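Local coordinates for protein pectinesterase (Sitophilus oryzae, PDB 4PMH) that probably helps to digest plant cell walls by hydrolysing the methyl esters of pectin, releasing methanol and leaving free galacturonosyl carboxylates, at residues A[20-26]-A[264-270]; A[211-215]-A[232-236]. All coordinates share one frame; numbering follows the deposited sequence.

Contact 1. Residues A[20-26]-A[264-270]; sequences YFTTATY and MYGYFVY
Tyr26 OH and the backbone Gly266 N, one from each segment, both hydrogen-bond to OE1 of Gln311, a residue of the neighbouring strand 311-315. This shared amide oxygen fixes the phenol end of a ring that is clasped on both faces. Over one face, Phe268 CB stands 3.4 Å from the Tyr26 ring centroid and only 1° off its normal, a CH-pi contact. With CG anti to the backbone N (chi1 -173°), Phe268 then runs its own ring nearly parallel to that of Tyr26 but slid past it, so the two barely overlap. On the opposite face Tyr265 presents its edge in a T-shaped pair, centroids 4.9 Å apart, while the Thr25 carbonyl oxygen sits over the centre of the Tyr265 ring. Gly266 O lies at the edge of the Tyr26 ring, near its plane, 3.5 Å from Tyr26 CE2. Farther along, the Thr23 methyl CG2 meets Tyr270 CD2 at 3.9 Å. Thr22 is the N-cap of the short helix, its OG1 accepting from Thr25 N at 3.1 Å. The result is an aromatic cluster by which an N-terminal helix packs on the outer face of a pectinesterase parallel beta-helix.

Contact 2. Residues A[211-215]-A[232-236]; sequences VERSY and GSAIF
Strands 213-215 and 233-236 run parallel, 10° between their directions and 4.7 Å between axes, with Arg213, Ser214 and Tyr215 beside Ser233, Ala234 and Ile235. Three backbone hydrogen bonds join them: Ser233 N to Glu212 O (2.8 Å), Ser214 N to Ser233 O, and Ile235 N to Ser214 O, the last nearly straight at 172°. Ser233 O also receives a close CA-H...O approach from Arg213 CA at 3.1 Å. At the N-terminal end of the pair a water bridges the two segments, accepting from Glu212 N at 2.9 Å and donating to Ser233 OG at 2.8 Å. That hydroxyl is held by Tyr265 O and Gln28 NE2 as well. On the same face as Ser233, the Ile235 methyl CG2 lies 3.6 Å from Tyr215 CE1; the tyrosine CG is anti to its main-chain nitrogen (chi1 -158°), which swings the ring across toward Ile235, and its hydroxyl bonds to Glu237. Arg213 lays its CG near Ser233 CB, whereas its guanidinium goes to Asp186 in a salt bridge and to the carbonyl of Leu27. The other face carries the small pair Ser214 and Ala234, where OG and CB touch at 3.4 Å. Backbone bonds thus set the register, Arg213 sends its charge outside the pair, Tyr215 reaches across to Glu237, farther along the partner strand, and the buried Ser233 hydroxyl is satisfied by three partners.

Overall arrangement
The contacts lie side by side, centres about 9 Å apart, on one parallel sheet of the beta-helix, where strands 213-217, 233-237 and 267-270 are neighbours. Contact 2 joins the first two of these; contact 1 lays helix 23-27 against the third. Contact 2 is nested within the loop closed by contact 1: the chain comes back to its N-terminal segment after 238 residues, having built contact 2 on the way. The contacts meet where Phe236 N probably hydrogen-bonds Phe268 O and where Ile235 CD1 packs on Tyr26 CB. Helix 23-27 covers part of the sheet's outer face, while the Tyr267 side chain, pointing away from it, is about 9 Å from that of Asp226, the likely nucleophile.

Contact 1. Residues A[20-26]-A[264-270]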
# COMPACT_ATOMS: atom_id res chain seq x y z
N TYR A 20 3.64 20.56 10.71
CA TYR A 20 3.65 20.54 9.24
C TYR A 20 3.14 19.20 8.70
O TYR A 20 3.01 19.06 7.48
CB TYR A 20 5.04 20.82 8.67
CG TYR A 20 5.75 21.99 9.31
CD1 TYR A 20 5.06 23.16 9.64
CD2 TYR A 20 7.12 21.93 9.59
CE1 TYR A 20 5.70 24.23 10.25
CE2 TYR A 20 7.77 22.99 10.18
CZ TYR A 20 7.07 24.14 10.50
OH TYR A 20 7.75 25.19 11.10
N PHE A 21 2.88 18.23 9.57
CA PHE A 21 2.52 16.88 9.14
C PHE A 21 1.29 16.39 9.84
O PHE A 21 1.35 15.88 10.95
CB PHE A 21 3.69 15.94 9.40
CG PHE A 21 4.94 16.38 8.74
CD1 PHE A 21 5.11 16.20 7.37
CD2 PHE A 21 5.93 17.02 9.47
CE1 PHE A 21 6.28 16.61 6.76
CE2 PHE A 21 7.09 17.44 8.86
CZ PHE A 21 7.27 17.24 7.50
N THR A 22 0.17 16.56 9.16
CA THR A 22 -1.14 16.27 9.70
C THR A 22 -1.96 15.70 8.54
O THR A 22 -1.56 15.81 7.38
CB THR A 22 -1.82 17.55 10.21
OG1 THR A 22 -2.16 18.38 9.09
CG2 THR A 22 -0.91 18.32 11.14
N THR A 23 -3.13 15.12 8.83
CA THR A 23 -3.99 14.62 7.77
C THR A 23 -4.29 15.72 6.76
O THR A 23 -4.25 15.49 5.55
CB THR A 23 -5.33 14.04 8.28
OG1 THR A 23 -6.09 15.10 8.90
CG2 THR A 23 -5.12 12.89 9.26
N ALA A 24 -4.58 16.92 7.26
CA ALA A 24 -4.93 18.05 6.41
C ALA A 24 -3.78 18.44 5.48
O ALA A 24 -3.95 18.85 4.35
CB ALA A 24 -5.32 19.24 7.27
N THR A 25 -2.59 18.30 6.00
CA THR A 25 -1.41 18.70 5.33
C THR A 25 -1.06 17.68 4.21
O THR A 25 -0.82 18.07 3.05
CB THR A 25 -0.37 18.92 6.44
OG1 THR A 25 -0.22 20.34 6.66
CG2 THR A 25 0.88 18.30 6.17
N TYR A 26 -1.11 16.40 4.54
CA TYR A 26 -0.92 15.33 3.54
C TYR A 26 -2.02 15.28 2.45
O TYR A 26 -1.77 14.88 1.30
CB TYR A 26 -0.77 13.98 4.28
CG TYR A 26 0.64 13.66 4.72
CD1 TYR A 26 1.15 14.14 5.92
CD2 TYR A 26 1.45 12.84 3.95
CE1 TYR A 26 2.44 13.85 6.32
CE2 TYR A 26 2.74 12.55 4.34
CZ TYR A 26 3.23 13.06 5.52
OH TYR A 26 4.50 12.75 5.90
N MET A 264 6.96 16.44 -0.92
CA MET A 264 6.99 16.65 0.52
C MET A 264 6.27 15.53 1.29
O MET A 264 6.70 15.12 2.37
CB MET A 264 6.27 17.97 0.86
CG MET A 264 7.13 19.06 1.49
SD MET A 264 6.08 20.15 2.49
CE MET A 264 6.80 19.97 4.12
N TYR A 265 5.14 15.11 0.75
CA TYR A 265 4.22 14.20 1.42
C TYR A 265 4.26 12.80 0.82
O TYR A 265 3.67 12.55 -0.23
CB TYR A 265 2.80 14.77 1.34
CG TYR A 265 2.73 16.16 1.96
CD1 TYR A 265 2.88 16.32 3.31
CD2 TYR A 265 2.57 17.29 1.17
CE1 TYR A 265 2.85 17.59 3.89
CE2 TYR A 265 2.54 18.55 1.74
CZ TYR A 265 2.69 18.70 3.09
OH TYR A 265 2.67 19.95 3.67
N GLY A 266 4.94 11.90 1.53
CA GLY A 266 4.92 10.48 1.19
C GLY A 266 3.88 9.78 2.03
O GLY A 266 2.68 10.01 1.87
N TYR A 267 4.33 8.94 2.95
CA TYR A 267 3.43 8.13 3.77
C TYR A 267 3.24 8.77 5.16
O TYR A 267 4.19 9.21 5.79
CB TYR A 267 3.97 6.70 3.87
CG TYR A 267 3.93 5.88 2.60
CD1 TYR A 267 3.14 6.24 1.51
CD2 TYR A 267 4.67 4.69 2.49
CE1 TYR A 267 3.07 5.45 0.36
CE2 TYR A 267 4.61 3.90 1.36
CZ TYR A 267 3.82 4.30 0.29
OH TYR A 267 3.75 3.51 -0.83
N PHE A 268 1.99 8.85 5.61
CA PHE A 268 1.64 9.36 6.93
C PHE A 268 0.83 8.31 7.68
O PHE A 268 -0.29 7.95 7.26
CB PHE A 268 0.83 10.64 6.79
CG PHE A 268 0.56 11.35 8.08
CD1 PHE A 268 1.58 11.76 8.90
CD2 PHE A 268 -0.74 11.63 8.44
CE1 PHE A 268 1.30 12.44 10.09
CE2 PHE A 268 -1.02 12.31 9.61
CZ PHE A 268 -0.01 12.71 10.43
N VAL A 269 1.43 7.79 8.74
CA VAL A 269 0.81 6.80 9.61
C VAL A 269 0.43 7.49 10.92
O VAL A 269 1.32 7.97 11.65
CB VAL A 269 1.78 5.64 9.86
CG1 VAL A 269 1.18 4.67 10.85
CG2 VAL A 269 2.14 4.93 8.55
N TYR A 270 -0.87 7.54 11.21
CA TYR A 270 -1.43 8.35 12.31
C TYR A 270 -2.50 7.58 13.10
O TYR A 270 -3.39 6.99 12.52
CB TYR A 270 -2.04 9.60 11.71
CG TYR A 270 -2.72 10.55 12.66
CD1 TYR A 270 -2.01 11.18 13.67
CD2 TYR A 270 -4.05 10.91 12.47
CE1 TYR A 270 -2.62 12.09 14.51
CE2 TYR A 270 -4.66 11.83 13.32
CZ TYR A 270 -3.94 12.41 14.34
OH TYR A 270 -4.55 13.31 15.19

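Contact 2. Residues A[211-215]-A[232-236]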
# COMPACT_ATOMS: atom_id res chain seq x y z
N VAL A 211 0.66 14.70 -7.62
CA VAL A 211 -0.38 14.60 -6.63
C VAL A 211 -1.13 13.27 -6.85
O VAL A 211 -1.92 13.13 -7.78
CB VAL A 211 -1.31 15.83 -6.76
CG1 VAL A 211 -2.60 15.67 -5.99
CG2 VAL A 211 -0.56 17.07 -6.29
N GLU A 212 -0.83 12.29 -6.00
CA GLU A 212 -1.41 10.94 -6.10
C GLU A 212 -1.71 10.50 -4.67
O GLU A 212 -0.89 9.87 -4.01
CB GLU A 212 -0.44 9.96 -6.78
CG GLU A 212 -1.10 8.63 -7.18
CD GLU A 212 -0.11 7.59 -7.72
OE1 GLU A 212 1.01 7.95 -8.12
OE2 GLU A 212 -0.45 6.40 -7.73
N ARG A 213 -2.92 10.85 -4.22
CA ARG A 213 -3.28 10.76 -2.82
C ARG A 213 -4.22 9.58 -2.54
O ARG A 213 -5.14 9.31 -3.32
CB ARG A 213 -3.97 12.05 -2.38
CG ARG A 213 -3.05 13.26 -2.50
CD ARG A 213 -3.83 14.56 -2.44
NE ARG A 213 -4.63 14.77 -3.65
CZ ARG A 213 -5.14 15.95 -4.03
NH1 ARG A 213 -4.95 17.05 -3.30
NH2 ARG A 213 -5.83 16.02 -5.17
N SER A 214 -3.97 8.91 -1.43
CA SER A 214 -4.84 7.81 -0.98
C SER A 214 -5.01 7.90 0.52
O SER A 214 -4.14 8.39 1.22
CB SER A 214 -4.31 6.43 -1.41
OG SER A 214 -2.94 6.25 -1.11
N TYR A 215 -6.18 7.46 0.98
CA TYR A 215 -6.57 7.59 2.37
C TYR A 215 -7.12 6.26 2.84
O TYR A 215 -8.20 5.82 2.39
CB TYR A 215 -7.66 8.66 2.51
CG TYR A 215 -7.80 9.28 3.89
CD1 TYR A 215 -7.39 8.63 5.05
CD2 TYR A 215 -8.37 10.53 4.03
CE1 TYR A 215 -7.52 9.23 6.30
CE2 TYR A 215 -8.52 11.12 5.28
CZ TYR A 215 -8.08 10.45 6.41
OH TYR A 215 -8.22 11.04 7.65
N GLY A 232 3.14 7.10 -3.46
CA GLY A 232 1.98 7.97 -3.34
C GLY A 232 2.07 8.86 -2.12
O GLY A 232 2.95 8.68 -1.26
N SER A 233 1.17 9.83 -2.05
CA SER A 233 0.88 10.52 -0.82
C SER A 233 -0.21 9.72 -0.14
O SER A 233 -1.38 9.88 -0.48
CB SER A 233 0.41 11.94 -1.07
OG SER A 233 1.45 12.77 -1.55
N ALA A 234 0.16 8.87 0.80
CA ALA A 234 -0.79 7.92 1.39
C ALA A 234 -0.91 8.12 2.89
O ALA A 234 0.09 8.10 3.60
CB ALA A 234 -0.39 6.49 1.08
N ILE A 235 -2.14 8.34 3.34
CA ILE A 235 -2.47 8.56 4.74
C ILE A 235 -3.10 7.29 5.30
O ILE A 235 -4.02 6.72 4.68
CB ILE A 235 -3.46 9.72 4.89
CG1 ILE A 235 -2.80 11.01 4.41
CG2 ILE A 235 -3.98 9.84 6.31
CD1 ILE A 235 -3.78 12.10 4.04
N PHE A 236 -2.61 6.83 6.45
CA PHE A 236 -3.13 5.64 7.12
C PHE A 236 -3.57 6.07 8.50
O PHE A 236 -2.73 6.34 9.35
CB PHE A 236 -2.04 4.59 7.25
CG PHE A 236 -1.53 4.08 5.94
CD1 PHE A 236 -2.11 2.97 5.32
CD2 PHE A 236 -0.46 4.71 5.31
CE1 PHE A 236 -1.63 2.51 4.12
CE2 PHE A 236 0.02 4.24 4.09
CZ PHE A 236 -0.57 3.14 3.50
O HOH W 1 1.47 12.69 -4.31